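Local coordinates for protein acetylxylan esterase A (Aspergillus awamori, PDB 5X6S) that removes acetyl groups from the backbone of acetylated xylans as a secreted serine esterase of carbohydrate esterase family 1, at residues 144-149 with 214-219; 175-180 with 218-223. All coordinates share one frame; numbering follows the deposited sequence.

Interaction 1: residues 144-149 with 214-219; sequences GVSAGC and CKQWAG. With NAG (2-acetamido-2-deoxy-beta-D-glucopyranose), chain C.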
ATOM      1  N   GLY A 144       6.577  13.538 -19.754  1.00 19.94           N
ATOM      2  CA  GLY A 144       5.446  14.215 -19.148  1.00 20.73           C
ATOM      3  C   GLY A 144       5.855  15.582 -18.573  1.00 21.24           C
ATOM      4  O   GLY A 144       6.857  16.181 -18.990  1.00 20.93           O
ATOM      5  N   VAL A 145       5.077  16.052 -17.610  1.00 21.02           N
ATOM      6  CA  VAL A 145       5.402  17.254 -16.812  1.00 20.82           C
ATOM      7  C   VAL A 145       5.151  16.889 -15.364  1.00 22.52           C
ATOM      8  O   VAL A 145       4.459  15.910 -15.090  1.00 20.70           O
ATOM      9  CB  VAL A 145       4.606  18.514 -17.210  1.00 20.63           C
ATOM     10  CG1 VAL A 145       4.737  18.803 -18.694  1.00 19.75           C
ATOM     11  CG2 VAL A 145       3.144  18.420 -16.803  1.00 20.28           C
ATOM     12  N   SER A 146       5.761  17.653 -14.447  1.00 22.37           N
ATOM     13  CA  SER A 146       5.729  17.367 -13.004  1.00 22.32           C
ATOM     14  C   SER A 146       4.267  17.416 -12.505  1.00 20.82           C
ATOM     15  O   SER A 146       3.421  18.019 -13.145  1.00 19.26           O
ATOM     16  CB  SER A 146       6.599  18.367 -12.238  1.00 21.29           C
ATOM     17  OG  SER A 146       6.127  19.694 -12.492  1.00 23.03           O
ATOM     18  N   ALA A 147       4.000  16.752 -11.385  1.00 20.17           N
ATOM     19  CA  ALA A 147       2.668  16.766 -10.825  1.00 20.34           C
ATOM     20  C   ALA A 147       2.340  18.199 -10.411  1.00 20.49           C
ATOM     21  O   ALA A 147       3.071  18.832  -9.625  1.00 19.73           O
ATOM     22  CB  ALA A 147       2.563  15.815  -9.621  1.00 20.70           C
ATOM     23  N   GLY A 148       1.270  18.720 -10.971  1.00 21.00           N
ATOM     24  CA  GLY A 148       0.790  20.054 -10.676  1.00 22.60           C
ATOM     25  C   GLY A 148       1.367  21.109 -11.594  1.00 23.07           C
ATOM     26  O   GLY A 148       1.015  22.248 -11.467  1.00 25.22           O
ATOM     27  N   CYS A 149       2.215  20.726 -12.549  1.00 23.67           N
ATOM     28  CA  CYS A 149       2.673  21.661 -13.589  1.00 24.26           C
ATOM     29  C   CYS A 149       1.533  22.107 -14.509  1.00 24.56           C
ATOM     30  O   CYS A 149       1.552  23.220 -15.059  1.00 22.97           O
ATOM     31  CB  CYS A 149       3.842  21.034 -14.368  1.00 25.36           C
ATOM     32  SG  CYS A 149       4.860  22.193 -15.362  1.00 25.60           S
ATOM     33  N   CYS A 214      12.337  15.877 -11.909  1.00 19.10           N
ATOM     34  CA  CYS A 214      13.349  15.268 -11.084  1.00 19.14           C
ATOM     35  C   CYS A 214      13.538  16.064  -9.786  1.00 18.81           C
ATOM     36  O   CYS A 214      13.713  15.470  -8.726  1.00 18.93           O
ATOM     37  CB  CYS A 214      14.663  15.172 -11.871  1.00 21.08           C
ATOM     38  SG  CYS A 214      14.631  13.876 -13.175  1.00 23.62           S
ATOM     39  N   LYS A 215      13.479  17.385  -9.888  1.00 19.96           N
ATOM     40  CA  LYS A 215      13.435  18.275  -8.707  1.00 20.50           C
ATOM     41  C   LYS A 215      12.290  17.878  -7.793  1.00 21.10           C
ATOM     42  O   LYS A 215      12.504  17.633  -6.583  1.00 22.52           O
ATOM     43  CB  LYS A 215      13.233  19.719  -9.139  1.00 21.68           C
ATOM     44  CG  LYS A 215      14.472  20.434  -9.712  1.00 23.10           C
ATOM     45  CD  LYS A 215      14.037  21.742 -10.306  1.00 24.75           C
ATOM     46  CE  LYS A 215      15.171  22.641 -10.711  1.00 24.68           C
ATOM     47  NZ  LYS A 215      14.579  23.903 -11.269  1.00 23.44           N
ATOM     48  N   GLN A 216      11.087  17.807  -8.359  1.00 20.78           N
ATOM     49  CA  GLN A 216       9.877  17.452  -7.577  1.00 20.85           C
ATOM     50  C   GLN A 216      10.080  16.197  -6.751  1.00 20.86           C
ATOM     51  O   GLN A 216       9.938  16.225  -5.508  1.00 19.40           O
ATOM     52  CB  GLN A 216       8.690  17.288  -8.486  1.00 20.55           C
ATOM     53  CG  GLN A 216       7.429  16.858  -7.749  1.00 21.75           C
ATOM     54  CD  GLN A 216       6.189  17.083  -8.608  1.00 22.00           C
ATOM     55  OE1 GLN A 216       6.013  16.430  -9.625  1.00 21.46           O
ATOM     56  NE2 GLN A 216       5.364  18.043  -8.227  1.00 21.67           N
ATOM     57  N   TRP A 217      10.483  15.098  -7.400  1.00 20.37           N
ATOM     58  CA  TRP A 217      10.633  13.849  -6.677  1.00 20.21           C
ATOM     59  C   TRP A 217      11.804  13.801  -5.731  1.00 21.02           C
ATOM     60  O   TRP A 217      11.702  13.189  -4.670  1.00 21.03           O
ATOM     61  CB  TRP A 217      10.573  12.619  -7.606  1.00 20.85           C
ATOM     62  CG  TRP A 217       9.260  12.565  -8.354  1.00 20.12           C
ATOM     63  CD1 TRP A 217       9.082  12.657  -9.696  1.00 19.33           C
ATOM     64  CD2 TRP A 217       7.947  12.508  -7.782  1.00 18.81           C
ATOM     65  NE1 TRP A 217       7.733  12.621 -10.009  1.00 18.84           N
ATOM     66  CE2 TRP A 217       7.021  12.515  -8.851  1.00 18.99           C
ATOM     67  CE3 TRP A 217       7.460  12.436  -6.469  1.00 21.19           C
ATOM     68  CZ2 TRP A 217       5.635  12.455  -8.650  1.00 20.03           C
ATOM     69  CZ3 TRP A 217       6.070  12.377  -6.267  1.00 18.23           C
ATOM     70  CH2 TRP A 217       5.187  12.384  -7.332  1.00 19.44           C
ATOM     71  N   ALA A 218      12.900  14.461  -6.097  1.00 21.61           N
ATOM     72  CA  ALA A 218      14.023  14.678  -5.180  1.00 22.86           C
ATOM     73  C   ALA A 218      13.499  15.349  -3.890  1.00 21.06           C
ATOM     74  O   ALA A 218      13.763  14.872  -2.820  1.00 23.76           O
ATOM     75  CB  ALA A 218      15.101  15.537  -5.839  1.00 22.27           C
ATOM     76  N   GLY A 219      12.748  16.426  -4.025  1.00 21.70           N
ATOM     77  CA  GLY A 219      12.214  17.147  -2.842  1.00 23.17           C
ATOM     78  C   GLY A 219      11.321  16.208  -2.042  1.00 24.81           C
ATOM     79  O   GLY A 219      11.449  16.099  -0.800  1.00 23.25           O
TER
HETATM   80  C1  NAG C   1       0.137  27.020 -15.301  1.00 29.30           C
HETATM   81  C2  NAG C   1      -0.804  27.906 -14.475  1.00 28.50           C
HETATM   82  C3  NAG C   1      -0.064  28.657 -13.366  1.00 31.36           C
HETATM   83  C4  NAG C   1       0.770  27.711 -12.505  1.00 30.55           C
HETATM   84  C5  NAG C   1       1.620  26.791 -13.403  1.00 27.84           C
HETATM   85  C6  NAG C   1       2.292  25.708 -12.587  1.00 27.41           C
HETATM   86  C7  NAG C   1      -2.698  28.946 -15.637  1.00 31.93           C
HETATM   87  C8  NAG C   1      -3.130  29.962 -16.645  1.00 32.53           C
HETATM   88  N2  NAG C   1      -1.413  28.858 -15.379  1.00 28.85           N
HETATM   89  O3  NAG C   1      -1.025  29.362 -12.603  1.00 32.22           O
HETATM   90  O4  NAG C   1       1.676  28.351 -11.624  1.00 35.32           O
HETATM   91  O5  NAG C   1       0.905  26.167 -14.464  1.00 29.13           O
HETATM   92  O6  NAG C   1       3.087  24.937 -13.475  1.00 26.78           O
HETATM   93  O7  NAG C   1      -3.552  28.221 -15.110  1.00 36.45           O
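Q216 reaches from helix 208-221 to the loop after strand 138-142, in a buried contact away from the probable active-site serine, and grips the backbone of A147 with both ends of its amide. Its CG stands anti to the backbone N (chi1 177°) and the chain stays extended beyond it, which carries the amide clear of its own helix. Q216 OE1 accepts the A147 N-H at 2.7 Å, a bent bond (141°) that meets a lone pair in the carbonyl plane. Q216 NE2 gives a much straighter one (172°) to A147 O at 2.8 Å, with the acceptor lying almost in the plane of the amide. The primary amide thus takes up both the N-H and the C=O of A147, closing a ring of two hydrogen bonds that ties loop to helix. Packing closes round OE1: S146 CB lies 3.3 Å from it, A147 CB 3.5 Å, and W217 turns a ring face to it, with OE1 above the rim.

A147 sits inside a type II beta turn from S146 to C149, with G148 at the positive-phi position. At the end of the turn, C149 is held by its disulfide to C164, and C149 O accepts a hydrogen bond from O6 of the chain C N-acetylglucosamine at 2.8 Å. Because NE2 also donates to W176 O, flipping the amide would set its oxygen against two carbonyls, which probably fixes its rotation.

Interaction 2: residues 175-180 with 218-223; sequences HWASIA and AGVFGY. With NAG (2-acetamido-2-deoxy-beta-D-glucopyranose), chain B.
The helical backbones at 175-180 and 218-221 come close enough at A177 and V220 to bring their CA atoms within 4.8 Å, and no hydrogen bond joins the two segments. The CB of A177 points at the other helix and rests on its main chain, 3.5 Å from both G219 C and V220 N. G219 makes this possible, since a CB there would run into that of A177. V220 completes the contact from alongside: its CG2, anti to the carbonyl carbon, lies 3.7 Å from A180 CB and 4.0 Å from A177 CB. Small residues on one helix therefore meet a glycine and one valine branch on the other, while Q216, one turn earlier, fills in against A180. In this alpha/beta-hydrolase fold the two helices flank strand 193-199 in the chain, one before it and one after, and they pack directly on each other. Helix 208-221 ends here in a Schellman motif, with Y223 N bonded to A218 O, G222 N to G219 O, and G222 at positive phi (83°). After this turn the Y223 ring lays a face against F221 CB, and its hydroxyl bonds to S248 N. The flank of helix 173-182 turned from helix 208-221 meets the glycan. The acetamido methyl C8 of the chain B N-acetylglucosamine lies over the rim of one W176 ring face and 3.6 Å from I179 CD1, while O3 of the same sugar sits at the H175 ring edge, in plane, 3.6 Å from CE1.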
ATOM      1  N   HIS A 175       9.655  23.632  -3.505  1.00 26.74           N
ATOM      2  CA  HIS A 175       8.401  24.152  -3.958  1.00 28.11           C
ATOM      3  C   HIS A 175       7.594  23.076  -4.758  1.00 27.22           C
ATOM      4  O   HIS A 175       6.384  22.878  -4.494  1.00 26.58           O
ATOM      5  CB  HIS A 175       8.634  25.422  -4.779  1.00 27.09           C
ATOM      6  CG  HIS A 175       7.381  26.117  -5.190  1.00 28.21           C
ATOM      7  ND1 HIS A 175       7.363  27.067  -6.179  1.00 28.60           N
ATOM      8  CD2 HIS A 175       6.104  25.993  -4.763  1.00 28.15           C
ATOM      9  CE1 HIS A 175       6.134  27.514  -6.345  1.00 32.15           C
ATOM     10  NE2 HIS A 175       5.349  26.874  -5.498  1.00 31.46           N
ATOM     11  N   TRP A 176       8.246  22.384  -5.686  1.00 24.84           N
ATOM     12  CA  TRP A 176       7.575  21.253  -6.341  1.00 25.76           C
ATOM     13  C   TRP A 176       7.154  20.168  -5.352  1.00 25.17           C
ATOM     14  O   TRP A 176       6.073  19.584  -5.509  1.00 25.82           O
ATOM     15  CB  TRP A 176       8.417  20.606  -7.432  1.00 23.36           C
ATOM     16  CG  TRP A 176       8.497  21.343  -8.695  1.00 20.70           C
ATOM     17  CD1 TRP A 176       9.643  21.775  -9.307  1.00 20.02           C
ATOM     18  CD2 TRP A 176       7.412  21.721  -9.567  1.00 22.11           C
ATOM     19  NE1 TRP A 176       9.321  22.420 -10.477  1.00 21.26           N
ATOM     20  CE2 TRP A 176       7.978  22.385 -10.677  1.00 21.55           C
ATOM     21  CE3 TRP A 176       6.022  21.543  -9.528  1.00 21.41           C
ATOM     22  CZ2 TRP A 176       7.211  22.902 -11.722  1.00 24.80           C
ATOM     23  CZ3 TRP A 176       5.257  22.059 -10.557  1.00 21.21           C
ATOM     24  CH2 TRP A 176       5.849  22.739 -11.634  1.00 22.70           C
ATOM     25  N   ALA A 177       7.997  19.876  -4.354  1.00 25.16           N
ATOM     26  CA  ALA A 177       7.688  18.859  -3.363  1.00 24.77           C
ATOM     27  C   ALA A 177       6.447  19.300  -2.563  1.00 25.99           C
ATOM     28  O   ALA A 177       5.559  18.479  -2.310  1.00 25.01           O
ATOM     29  CB  ALA A 177       8.850  18.608  -2.444  1.00 24.72           C
ATOM     30  N   SER A 178       6.368  20.584  -2.205  1.00 24.80           N
ATOM     31  CA  SER A 178       5.152  21.141  -1.562  1.00 26.76           C
ATOM     32  C   SER A 178       3.894  20.992  -2.388  1.00 24.71           C
ATOM     33  O   SER A 178       2.826  20.729  -1.848  1.00 24.76           O
ATOM     34  CB  SER A 178       5.292  22.639  -1.257  1.00 26.21           C
ATOM     35  OG  SER A 178       6.243  22.736  -0.242  1.00 30.49           O
ATOM     36  N   ILE A 179       4.028  21.207  -3.682  1.00 24.60           N
ATOM     37  CA  ILE A 179       2.912  21.045  -4.607  1.00 24.68           C
ATOM     38  C   ILE A 179       2.462  19.583  -4.615  1.00 25.21           C
ATOM     39  O   ILE A 179       1.250  19.323  -4.590  1.00 23.70           O
ATOM     40  CB  ILE A 179       3.237  21.599  -6.004  1.00 24.50           C
ATOM     41  CG1 ILE A 179       3.284  23.140  -5.912  1.00 25.93           C
ATOM     42  CG2 ILE A 179       2.170  21.262  -7.027  1.00 24.19           C
ATOM     43  CD1 ILE A 179       4.011  23.771  -7.068  1.00 26.19           C
ATOM     44  N   ALA A 180       3.423  18.658  -4.591  1.00 23.85           N
ATOM     45  CA  ALA A 180       3.099  17.230  -4.659  1.00 23.74           C
ATOM     46  C   ALA A 180       2.481  16.769  -3.326  1.00 24.72           C
ATOM     47  O   ALA A 180       1.475  16.035  -3.301  1.00 24.80           O
ATOM     48  CB  ALA A 180       4.353  16.422  -5.003  1.00 23.24           C
ATOM     49  N   ALA A 218      12.900  14.461  -6.097  1.00 21.61           N
ATOM     50  CA  ALA A 218      14.023  14.678  -5.180  1.00 22.86           C
ATOM     51  C   ALA A 218      13.499  15.349  -3.890  1.00 21.06           C
ATOM     52  O   ALA A 218      13.763  14.872  -2.820  1.00 23.76           O
ATOM     53  CB  ALA A 218      15.101  15.537  -5.839  1.00 22.27           C
ATOM     54  N   GLY A 219      12.748  16.426  -4.025  1.00 21.70           N
ATOM     55  CA  GLY A 219      12.214  17.147  -2.842  1.00 23.17           C
ATOM     56  C   GLY A 219      11.321  16.208  -2.042  1.00 24.81           C
ATOM     57  O   GLY A 219      11.449  16.099  -0.800  1.00 23.25           O
ATOM     58  N   VAL A 220      10.440  15.475  -2.753  1.00 22.77           N
ATOM     59  CA  VAL A 220       9.483  14.585  -2.081  1.00 21.58           C
ATOM     60  C   VAL A 220      10.228  13.522  -1.267  1.00 22.86           C
ATOM     61  O   VAL A 220       9.868  13.188  -0.105  1.00 20.48           O
ATOM     62  CB  VAL A 220       8.497  13.978  -3.115  1.00 20.34           C
ATOM     63  CG1 VAL A 220       7.724  12.802  -2.563  1.00 21.99           C
ATOM     64  CG2 VAL A 220       7.531  15.047  -3.588  1.00 20.92           C
ATOM     65  N   PHE A 221      11.287  12.958  -1.856  1.00 23.03           N
ATOM     66  CA  PHE A 221      11.940  11.839  -1.180  1.00 21.77           C
ATOM     67  C   PHE A 221      13.082  12.279  -0.245  1.00 22.85           C
ATOM     68  O   PHE A 221      13.686  11.464   0.409  1.00 23.96           O
ATOM     69  CB  PHE A 221      12.438  10.807  -2.214  1.00 23.09           C
ATOM     70  CG  PHE A 221      11.314  10.004  -2.817  1.00 21.57           C
ATOM     71  CD1 PHE A 221      10.690   9.007  -2.066  1.00 22.67           C
ATOM     72  CD2 PHE A 221      10.833  10.302  -4.081  1.00 21.13           C
ATOM     73  CE1 PHE A 221       9.643   8.261  -2.608  1.00 22.01           C
ATOM     74  CE2 PHE A 221       9.777   9.575  -4.612  1.00 21.19           C
ATOM     75  CZ  PHE A 221       9.212   8.565  -3.889  1.00 19.50           C
ATOM     76  N   GLY A 222      13.368  13.555  -0.193  1.00 23.72           N
ATOM     77  CA  GLY A 222      14.443  13.996   0.721  1.00 25.97           C
ATOM     78  C   GLY A 222      15.851  13.844   0.131  1.00 27.51           C
ATOM     79  O   GLY A 222      16.830  13.880   0.883  1.00 26.65           O
ATOM     80  N   TYR A 223      15.931  13.650  -1.201  1.00 25.93           N
ATOM     81  CA  TYR A 223      17.209  13.540  -1.929  1.00 26.84           C
ATOM     82  C   TYR A 223      17.728  14.942  -2.225  1.00 26.18           C
ATOM     83  O   TYR A 223      16.956  15.838  -2.501  1.00 26.89           O
ATOM     84  CB  TYR A 223      17.017  12.824  -3.274  1.00 24.82           C
ATOM     85  CG  TYR A 223      16.552  11.389  -3.160  1.00 24.42           C
ATOM     86  CD1 TYR A 223      16.980  10.589  -2.103  1.00 25.26           C
ATOM     87  CD2 TYR A 223      15.665  10.821  -4.118  1.00 23.02           C
ATOM     88  CE1 TYR A 223      16.565   9.271  -1.968  1.00 25.17           C
ATOM     89  CE2 TYR A 223      15.258   9.497  -4.004  1.00 22.96           C
ATOM     90  CZ  TYR A 223      15.679   8.732  -2.948  1.00 23.47           C
ATOM     91  OH  TYR A 223      15.282   7.421  -2.802  1.00 23.44           O
TER
HETATM   92  C1  NAG B   2       1.273  28.563 -10.277  1.00 39.50           C
HETATM   93  C2  NAG B   2       2.518  28.760  -9.405  1.00 38.92           C
HETATM   94  C3  NAG B   2       2.166  29.205  -7.993  1.00 42.39           C
HETATM   95  C4  NAG B   2       1.289  30.427  -8.037  1.00 43.26           C
HETATM   96  C5  NAG B   2       0.085  30.171  -8.934  1.00 43.52           C
HETATM   97  C6  NAG B   2      -0.683  31.440  -9.100  1.00 40.97           C
HETATM   98  C7  NAG B   2       4.481  27.427  -9.769  1.00 37.04           C
HETATM   99  C8  NAG B   2       5.147  26.094  -9.641  1.00 35.69           C
HETATM  100  N2  NAG B   2       3.286  27.553  -9.268  1.00 36.21           N
HETATM  101  O3  NAG B   2       3.352  29.574  -7.321  1.00 44.34           O
HETATM  102  O4  NAG B   2       0.931  30.779  -6.700  1.00 48.37           O
HETATM  103  O5  NAG B   2       0.456  29.733 -10.237  1.00 40.76           O
HETATM  104  O6  NAG B   2      -1.900  31.033  -9.670  1.00 44.12           O
HETATM  105  O7  NAG B   2       5.024  28.333 -10.348  1.00 39.41           O

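Overall arrangement
From the N terminus, the chain leaves strand 138-142 into the loop at 144-149, forms helix 173-182, passes through strand 193-199 and returns on helix 208-221, where both contacts close. Interaction 1 closes a loop with 64 residues between its segments, and interaction 2 one with 37. Segment 175-180 lies inside the first loop, but 218-223 runs past the end of 214-219, so the two loops cross, with A218 and G219 shared by their closing segments. Their centres are 8 Å apart, joined where W176 packs on S146 and I179 on A147. Together they tie the loop after strand 138-142 and helix 173-182 to helix 208-221, next to the glycan.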